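PDB 3GNL: uncharacterized protein, DUF633, LMOf2365_1472 from Listeria monocytogenes str. 4b F2365, which is of unknown function but is probably a tRNA (adenine(22)-N(1))-methyltransferase that modifies a ring nitrogen of adenine in tRNA. Local coordinates for residues 22-27 with 45-50; 91-96 with 120-125. All coordinates share one frame; numbering follows the deposited sequence.

Contact 1 of 2, residues 22-27 with 45-50; sequences NERIAD and ASFAIA
Arg24 lays its guanidinium flat over one face of the Phe47 ring, the two planes only 2° apart and their centres 4.1 Å from each other. The overlap is offset: NH2 of Arg24 sits 3.4 Å from CD2 of Phe47, toward the rim of the ring, while NH1 lies over CB and CG. A bend at chi3 (65°) turns NE of Arg24 out of the extended line of the chain, and that NE donates to the carbonyl of Asp89, which helps to fix the rotation of the flat group. In the guanidinium plane, NH1 of Arg24 also donates to a water that is 2.6 Å from OG of Ser46, so the cation is tied to the neighbouring residue as well as stacked. On the far side of Ser46, its CB packs against the Asn22 amide, whose ND2 is held by Gln43 O.

On the opposite face Ile25 packs against two alanines, between the buried acids Glu23 and Asp27, which find polar partners elsewhere: Glu23 at Thr93 and Lys120, Asp27 at Ser30. Ile25 presses CG1 to within 3.5 Å of Ala48 CB, because chi1 (74°) puts CG1 in the crowded position between backbone N and carbonyl carbon; its CG2 and CD1 reach Ala45 CB. Ala45 and Ala48 are in turn covered by helix 34-41.

Between the faces the backbones run parallel. Ile25 N reaches Phe47 O at 2.9 Å and its O accepts from Ile49 N; Asp27 N follows with a 2.8 Å bond to Ile49 O. The pairing slips by one residue between Glu23 and Arg24, a beta bulge at which Ser46 N bonds to Glu23 O from above the carbonyl plane. Strand 23-28, helix 34-41 and strand 45-52 form a beta-alpha-beta unit of the Rossmann-like fold expected of this methyltransferase family.

Contact 2 of 2, residues 91-96 with 120-125; sequences IDTIVI and KLILQP
Lys120 runs beside Thr93 on one face of the sheet, both side chains pointing the same way. Its CB lies 3.6 Å from OG1 of Thr93, and CG, anti to the backbone N (chi1 -177°), is near the Thr93 methyl CG2. The chain then bends at chi3 (55°), which brings CE back to 3.4 Å from Thr93 OG1. Beyond it NZ leaves the pair of strands for the carbonyl of Tyr18 and a salt bridge with Glu23, the residue that also bonds Thr93 OG1. Farther along this face, CG2 of Thr93 meets CD1 of Ile122 at 3.8 Å.

The strands are the two parallel arms of a beta-alpha-beta unit whose connecting helix is 101-110, within the Rossmann-like sheet. Ile94 uses both its N-H and its C=O: N donates to Lys120 O, and O accepts from Ile122 N at 2.8 Å. Ile96 repeats the pattern with Ile122 O and Gln124 N.

Leucines pack on the face turned to that helix. CD2 of Leu121 touches CB of Ile94 at 3.8 Å, and CD2 of Leu123 lies 3.9 Å from CG1 of Ile96, with Leu108 of helix 101-110 against both Ile96 and Leu123.

Overall arrangement
Contacts 1 and 2 are two beta-alpha-beta pairings of one sheet, contact 1 closing before contact 2 opens in the chain, their centres about 10 Å apart. Strands 23-28 and 93-99 are neighbours, so the four strands run 45-52, 23-28, 93-99, 120-125, all parallel. The seam between the contacts is polar at its start: Glu23 OE1 is 2.5 Å from Thr93 OG1, a probable hydrogen bond, and Arg24 O is 2.7 Å from Asp92 N. Backbone bonds from Ala26 to Thr93 and Val95 carry the pairing on, and beside them Asp27 OD1 packs 3.5 Å from Val95 CG1. Contact 2 lies nearer the centre of the chain (about 8 Å between centres) than contact 1 (about 18 Å).

Contact 1 of 2, residues 22-27 with 45-50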
# COMPACT_ATOMS: atom_id res chain seq x y z
N ASN A 22 -1.56 -19.94 -6.00
CA ASN A 22 -2.93 -20.35 -6.34
C ASN A 22 -3.89 -20.05 -5.15
O ASN A 22 -4.62 -20.91 -4.67
CB ASN A 22 -2.95 -21.85 -6.75
CG ASN A 22 -4.26 -22.28 -7.41
OD1 ASN A 22 -4.86 -23.27 -7.00
ND2 ASN A 22 -4.69 -21.55 -8.45
N GLU A 23 -3.87 -18.79 -4.71
CA GLU A 23 -4.53 -18.29 -3.49
C GLU A 23 -5.99 -17.86 -3.68
O GLU A 23 -6.40 -17.55 -4.80
CB GLU A 23 -3.70 -17.06 -2.97
CG GLU A 23 -2.20 -17.18 -3.41
CD GLU A 23 -1.30 -16.06 -2.91
OE1 GLU A 23 -1.83 -15.04 -2.46
OE2 GLU A 23 -0.06 -16.22 -3.05
N ARG A 24 -6.76 -17.83 -2.60
CA ARG A 24 -8.08 -17.19 -2.57
C ARG A 24 -7.87 -15.73 -2.14
O ARG A 24 -7.38 -15.45 -1.01
CB ARG A 24 -9.08 -17.91 -1.66
CG ARG A 24 -9.30 -19.36 -2.12
CD ARG A 24 -10.17 -20.12 -1.12
NE ARG A 24 -11.53 -19.60 -1.02
CZ ARG A 24 -12.51 -19.79 -1.91
NH1 ARG A 24 -12.30 -20.51 -3.03
NH2 ARG A 24 -13.69 -19.24 -1.68
N ILE A 25 -8.15 -14.82 -3.05
CA ILE A 25 -7.81 -13.39 -2.80
C ILE A 25 -9.03 -12.50 -2.68
O ILE A 25 -10.10 -12.80 -3.19
CB ILE A 25 -6.88 -12.83 -3.86
CG1 ILE A 25 -7.64 -12.59 -5.18
CG2 ILE A 25 -5.62 -13.76 -4.07
CD1 ILE A 25 -6.80 -11.91 -6.28
N ALA A 26 -8.88 -11.37 -1.99
CA ALA A 26 -9.86 -10.30 -2.04
C ALA A 26 -9.19 -8.99 -2.38
O ALA A 26 -8.26 -8.58 -1.67
CB ALA A 26 -10.65 -10.19 -0.74
N ASP A 27 -9.65 -8.36 -3.46
CA ASP A 27 -9.14 -7.09 -3.93
C ASP A 27 -10.13 -5.98 -3.57
O ASP A 27 -11.17 -5.83 -4.22
CB ASP A 27 -8.92 -7.17 -5.46
CG ASP A 27 -8.20 -5.96 -6.02
OD1 ASP A 27 -7.67 -5.17 -5.20
OD2 ASP A 27 -8.16 -5.79 -7.25
N ALA A 45 -4.11 -17.10 -8.81
CA ALA A 45 -5.22 -17.12 -7.84
C ALA A 45 -6.32 -18.11 -8.28
O ALA A 45 -6.58 -18.24 -9.47
CB ALA A 45 -5.86 -15.73 -7.68
N SER A 46 -6.95 -18.78 -7.33
CA SER A 46 -7.99 -19.77 -7.64
C SER A 46 -9.40 -19.21 -7.51
O SER A 46 -10.36 -19.79 -8.05
CB SER A 46 -7.81 -21.01 -6.77
OG SER A 46 -7.88 -20.68 -5.40
N PHE A 47 -9.53 -18.08 -6.81
CA PHE A 47 -10.81 -17.46 -6.52
C PHE A 47 -10.48 -16.02 -6.13
O PHE A 47 -9.43 -15.79 -5.52
CB PHE A 47 -11.51 -18.18 -5.37
CG PHE A 47 -12.71 -17.45 -4.86
CD1 PHE A 47 -13.91 -17.46 -5.58
CD2 PHE A 47 -12.65 -16.72 -3.67
CE1 PHE A 47 -15.03 -16.75 -5.09
CE2 PHE A 47 -13.76 -16.02 -3.19
CZ PHE A 47 -14.95 -16.04 -3.89
N ALA A 48 -11.34 -15.07 -6.51
CA ALA A 48 -11.21 -13.68 -6.05
C ALA A 48 -12.55 -13.07 -5.70
O ALA A 48 -13.54 -13.32 -6.38
CB ALA A 48 -10.56 -12.84 -7.10
N ILE A 49 -12.55 -12.24 -4.67
CA ILE A 49 -13.61 -11.24 -4.43
C ILE A 49 -13.08 -9.91 -4.96
O ILE A 49 -11.95 -9.52 -4.63
CB ILE A 49 -13.89 -11.08 -2.93
CG1 ILE A 49 -14.40 -12.42 -2.33
CG2 ILE A 49 -14.86 -9.94 -2.67
CD1 ILE A 49 -14.38 -12.46 -0.78
N ALA A 50 -13.85 -9.24 -5.80
CA ALA A 50 -13.55 -7.87 -6.18
C ALA A 50 -14.53 -6.95 -5.46
O ALA A 50 -15.72 -6.93 -5.78
CB ALA A 50 -13.61 -7.70 -7.67
O HOH W 1 -9.86 -21.91 -4.24

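Contact 2 of 2, residues 91-96 with 120-125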
# COMPACT_ATOMS: atom_id res chain seq x y z
N ILE A 91 -10.51 -16.54 2.68
CA ILE A 91 -9.55 -15.72 1.93
C ILE A 91 -8.13 -15.83 2.50
O ILE A 91 -7.95 -15.76 3.72
CB ILE A 91 -10.02 -14.27 1.99
CG1 ILE A 91 -11.38 -14.10 1.28
CG2 ILE A 91 -8.93 -13.30 1.46
CD1 ILE A 91 -11.46 -14.55 -0.16
N ASP A 92 -7.15 -16.05 1.62
CA ASP A 92 -5.74 -16.22 2.00
C ASP A 92 -4.99 -14.88 1.94
O ASP A 92 -4.13 -14.60 2.80
CB ASP A 92 -5.02 -17.21 1.08
CG ASP A 92 -5.68 -18.58 1.09
OD1 ASP A 92 -5.71 -19.16 2.19
OD2 ASP A 92 -6.15 -19.04 0.02
N THR A 93 -5.34 -14.08 0.93
CA THR A 93 -4.60 -12.86 0.61
C THR A 93 -5.57 -11.70 0.41
O THR A 93 -6.54 -11.84 -0.32
CB THR A 93 -3.78 -13.09 -0.62
OG1 THR A 93 -2.86 -14.15 -0.34
CG2 THR A 93 -2.96 -11.83 -0.97
N ILE A 94 -5.29 -10.52 0.99
CA ILE A 94 -6.09 -9.34 0.71
C ILE A 94 -5.20 -8.29 0.06
O ILE A 94 -4.06 -8.07 0.55
CB ILE A 94 -6.71 -8.71 1.97
CG1 ILE A 94 -7.62 -9.71 2.73
CG2 ILE A 94 -7.49 -7.42 1.62
CD1 ILE A 94 -8.16 -9.15 4.02
N VAL A 95 -5.68 -7.73 -1.07
CA VAL A 95 -5.01 -6.64 -1.79
C VAL A 95 -5.78 -5.37 -1.54
O VAL A 95 -6.98 -5.35 -1.67
CB VAL A 95 -5.00 -6.90 -3.31
CG1 VAL A 95 -4.36 -5.78 -4.11
CG2 VAL A 95 -4.33 -8.23 -3.64
N ILE A 96 -5.08 -4.30 -1.12
CA ILE A 96 -5.72 -2.96 -1.01
C ILE A 96 -4.74 -1.99 -1.67
O ILE A 96 -3.65 -1.72 -1.10
CB ILE A 96 -6.03 -2.53 0.47
CG1 ILE A 96 -6.63 -3.71 1.26
CG2 ILE A 96 -6.98 -1.31 0.48
CD1 ILE A 96 -6.86 -3.42 2.72
N LYS A 120 -1.71 -13.14 4.11
CA LYS A 120 -0.92 -12.22 3.30
C LYS A 120 -1.73 -10.97 3.02
O LYS A 120 -2.91 -11.05 2.67
CB LYS A 120 -0.43 -12.88 2.02
CG LYS A 120 0.48 -12.00 1.12
CD LYS A 120 1.36 -12.77 0.13
CE LYS A 120 0.53 -13.70 -0.77
NZ LYS A 120 1.51 -14.37 -1.62
N LEU A 121 -1.11 -9.79 3.22
CA LEU A 121 -1.71 -8.53 2.77
C LEU A 121 -0.74 -7.95 1.77
O LEU A 121 0.48 -7.95 1.97
CB LEU A 121 -1.90 -7.49 3.91
CG LEU A 121 -2.68 -7.91 5.14
CD1 LEU A 121 -2.60 -6.87 6.30
CD2 LEU A 121 -4.13 -8.14 4.74
N ILE A 122 -1.29 -7.44 0.66
CA ILE A 122 -0.48 -6.71 -0.32
C ILE A 122 -1.07 -5.30 -0.42
O ILE A 122 -2.25 -5.12 -0.86
CB ILE A 122 -0.53 -7.35 -1.70
CG1 ILE A 122 -0.02 -8.81 -1.62
CG2 ILE A 122 0.34 -6.55 -2.65
CD1 ILE A 122 -0.44 -9.68 -2.84
N LEU A 123 -0.33 -4.30 0.08
CA LEU A 123 -0.95 -2.97 0.23
C LEU A 123 -0.16 -1.99 -0.63
O LEU A 123 1.08 -2.05 -0.69
CB LEU A 123 -0.91 -2.52 1.70
CG LEU A 123 -1.45 -3.52 2.70
CD1 LEU A 123 -1.31 -2.88 4.10
CD2 LEU A 123 -2.90 -3.90 2.37
N GLN A 124 -0.88 -1.09 -1.31
CA GLN A 124 -0.22 -0.12 -2.16
C GLN A 124 -0.84 1.24 -1.84
O GLN A 124 -1.79 1.63 -2.48
CB GLN A 124 -0.32 -0.51 -3.62
CG GLN A 124 0.48 0.43 -4.57
CD GLN A 124 -0.34 1.63 -4.98
OE1 GLN A 124 -1.41 1.46 -5.53
NE2 GLN A 124 0.14 2.84 -4.65
N PRO A 125 -0.27 1.95 -0.86
CA PRO A 125 -0.81 3.28 -0.49
C PRO A 125 -0.25 4.39 -1.37
O PRO A 125 0.93 4.37 -1.73
CB PRO A 125 -0.32 3.47 0.93
CG PRO A 125 1.04 2.75 0.95
CD PRO A 125 0.81 1.53 0.03